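Side-chain contact in uncharacterized protein (PDB 6M0Q), which is of unknown function but packs against chains of another protein in a six-chain assembly: residues V53-H56 against T57-E60. Residues are numbered along the deposited sequence; the frame is centred on the assembly and turned at random.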
ATOM      1  N   VAL B  53     -11.187   2.769  39.395  1.00 33.04           N
ATOM      2  CA  VAL B  53     -11.367   2.529  37.972  1.00 32.14           C
ATOM      3  C   VAL B  53     -10.382   1.465  37.523  1.00 31.00           C
ATOM      4  O   VAL B  53      -9.384   1.170  38.187  1.00 32.53           O
ATOM      5  CB  VAL B  53     -11.188   3.807  37.120  1.00 30.81           C
ATOM      6  CG1 VAL B  53     -12.207   4.876  37.516  1.00 32.41           C
ATOM      7  CG2 VAL B  53      -9.756   4.322  37.242  1.00 27.72           C
ATOM      8  N   LYS B  54     -10.687   0.873  36.381  1.00 30.66           N
ATOM      9  CA  LYS B  54      -9.747  -0.034  35.753  1.00 29.56           C
ATOM     10  C   LYS B  54      -8.618   0.759  35.108  1.00 31.93           C
ATOM     11  O   LYS B  54      -8.830   1.850  34.556  1.00 28.11           O
ATOM     12  CB  LYS B  54     -10.437  -0.882  34.698  1.00 29.77           C
ATOM     13  CG  LYS B  54     -11.382  -1.897  35.246  1.00 32.34           C
ATOM     14  CD  LYS B  54     -11.795  -2.759  34.102  1.00 33.32           C
ATOM     15  CE  LYS B  54     -13.204  -3.176  34.218  1.00 34.17           C
ATOM     16  NZ  LYS B  54     -13.697  -3.746  32.940  1.00 30.55           N
ATOM     17  N   SER B  55      -7.414   0.205  35.197  1.00 31.45           N
ATOM     18  CA  SER B  55      -6.326   0.696  34.383  1.00 28.79           C
ATOM     19  C   SER B  55      -6.709   0.557  32.917  1.00 29.13           C
ATOM     20  O   SER B  55      -7.521  -0.298  32.542  1.00 28.82           O
ATOM     21  CB  SER B  55      -5.055  -0.092  34.682  1.00 26.40           C
ATOM     22  OG  SER B  55      -4.019   0.254  33.757  1.00 28.40           O
ATOM     23  N   HIS B  56      -6.121   1.407  32.082  1.00 27.99           N
ATOM     24  CA  HIS B  56      -6.254   1.244  30.641  1.00 26.83           C
ATOM     25  C   HIS B  56      -5.112   0.440  30.042  1.00 25.31           C
ATOM     26  O   HIS B  56      -5.151   0.147  28.847  1.00 24.03           O
ATOM     27  CB  HIS B  56      -6.346   2.609  29.927  1.00 27.86           C
ATOM     28  CG  HIS B  56      -7.709   3.231  29.998  1.00 33.96           C
ATOM     29  ND1 HIS B  56      -8.221   3.780  31.161  1.00 36.44           N
ATOM     30  CD2 HIS B  56      -8.674   3.374  29.058  1.00 34.18           C
ATOM     31  CE1 HIS B  56      -9.439   4.235  30.929  1.00 36.68           C
ATOM     32  NE2 HIS B  56      -9.732   4.013  29.658  1.00 36.09           N
ATOM     33  N   THR B  57      -4.109   0.052  30.834  1.00 24.23           N
ATOM     34  CA  THR B  57      -2.902  -0.534  30.248  1.00 25.41           C
ATOM     35  C   THR B  57      -2.295  -1.682  31.043  1.00 28.86           C
ATOM     36  O   THR B  57      -1.509  -2.436  30.464  1.00 29.50           O
ATOM     37  CB  THR B  57      -1.824   0.541  30.078  1.00 23.50           C
ATOM     38  OG1 THR B  57      -1.508   1.047  31.369  1.00 24.42           O
ATOM     39  CG2 THR B  57      -2.321   1.695  29.232  1.00 22.56           C
ATOM     40  N   GLU B  58      -2.608  -1.850  32.333  1.00 26.08           N
ATOM     41  CA  GLU B  58      -1.867  -2.751  33.206  1.00 27.69           C
ATOM     42  C   GLU B  58      -2.703  -3.958  33.577  1.00 31.26           C
ATOM     43  O   GLU B  58      -3.833  -3.821  34.076  1.00 30.49           O
ATOM     44  CB  GLU B  58      -1.415  -2.063  34.487  1.00 28.79           C
ATOM     45  CG  GLU B  58      -0.706  -0.747  34.261  1.00 32.68           C
ATOM     46  CD  GLU B  58       0.453  -0.877  33.289  1.00 36.14           C
ATOM     47  OE1 GLU B  58       0.453  -0.150  32.265  1.00 36.36           O
ATOM     48  OE2 GLU B  58       1.352  -1.718  33.541  1.00 37.60           O
ATOM     49  N   VAL B  59      -2.110  -5.130  33.374  1.00 29.79           N
ATOM     50  CA  VAL B  59      -2.670  -6.407  33.783  1.00 28.44           C
ATOM     51  C   VAL B  59      -1.689  -7.028  34.762  1.00 30.46           C
ATOM     52  O   VAL B  59      -0.499  -7.136  34.456  1.00 35.53           O
ATOM     53  CB  VAL B  59      -2.883  -7.317  32.563  1.00 26.55           C
ATOM     54  CG1 VAL B  59      -3.286  -8.752  33.000  1.00 23.88           C
ATOM     55  CG2 VAL B  59      -3.913  -6.678  31.648  1.00 25.03           C
ATOM     56  N   GLU B  60      -2.163  -7.385  35.950  1.00 27.82           N
ATOM     57  CA  GLU B  60      -1.350  -8.115  36.918  1.00 30.46           C
ATOM     58  C   GLU B  60      -2.150  -9.303  37.438  1.00 29.89           C
ATOM     59  O   GLU B  60      -3.341  -9.176  37.731  1.00 30.38           O
ATOM     60  CB  GLU B  60      -0.903  -7.238  38.101  1.00 35.77           C
ATOM     61  CG  GLU B  60       0.038  -6.060  37.749  1.00 41.79           C
ATOM     62  CD  GLU B  60       1.378  -6.468  37.076  1.00 45.05           C
ATOM     63  OE1 GLU B  60       1.912  -5.642  36.296  1.00 45.92           O
ATOM     64  OE2 GLU B  60       1.910  -7.581  37.320  1.00 45.55           O
TER
HETATM   65  O   HOH W   1      -3.842   3.084  32.339  1.00 29.80           O
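The side-chain OG of Ser-55 accepts two hydrogen bonds from backbone amides, those of Thr-57 and Glu-58. The chain turns its corner at His-56 and Thr-57. The amide N of Thr-57 lies 2.9 Å from Ser-55 OG, and this bond is nearly straight, at 170°. The amide N of Glu-58 is also 2.9 Å from Ser-55 OG, but this bond is less straight, at 148°. Chi1 of Ser-55 is 172°, which sets OG opposite the backbone N and turns it forward to meet the two amides. The buried serine thus satisfies both N-H groups with one hydroxyl oxygen.

The bond from residue i+2 to the serine oxygen makes this an ST turn, here with an added bond from i+3. It joins strand 52-55 to strand 58-60. These strands flank strand 63-68 in an antiparallel sheet, and Ser-55 and Glu-58 each bond through the backbone to Val-65.

A second polar set involves the Thr-57 hydroxyl. Its OG1 donates to Glu-58 OE1; the 2.5 Å is unusually short and its exact length doubtful. The Glu-58 chain folds at chi2, which brings the carboxylate back beside the threonine. A water accepts from His-56 N at 2.8 Å and donates to Thr-57 OG1 at 3.2 Å.

Van der Waals contacts are few. The CG of Glu-58 passes 3.5 Å from Ser-55 OG. The CG2 of Thr-57 comes within 4.2 Å of His-56 CB, although the CA-CB bond of His-56 points away from residues 57-60. Thr-57 and Glu-58 both touch Lys-36 of helix 35-43. His-56 and Thr-57 also pack against chains of another protein.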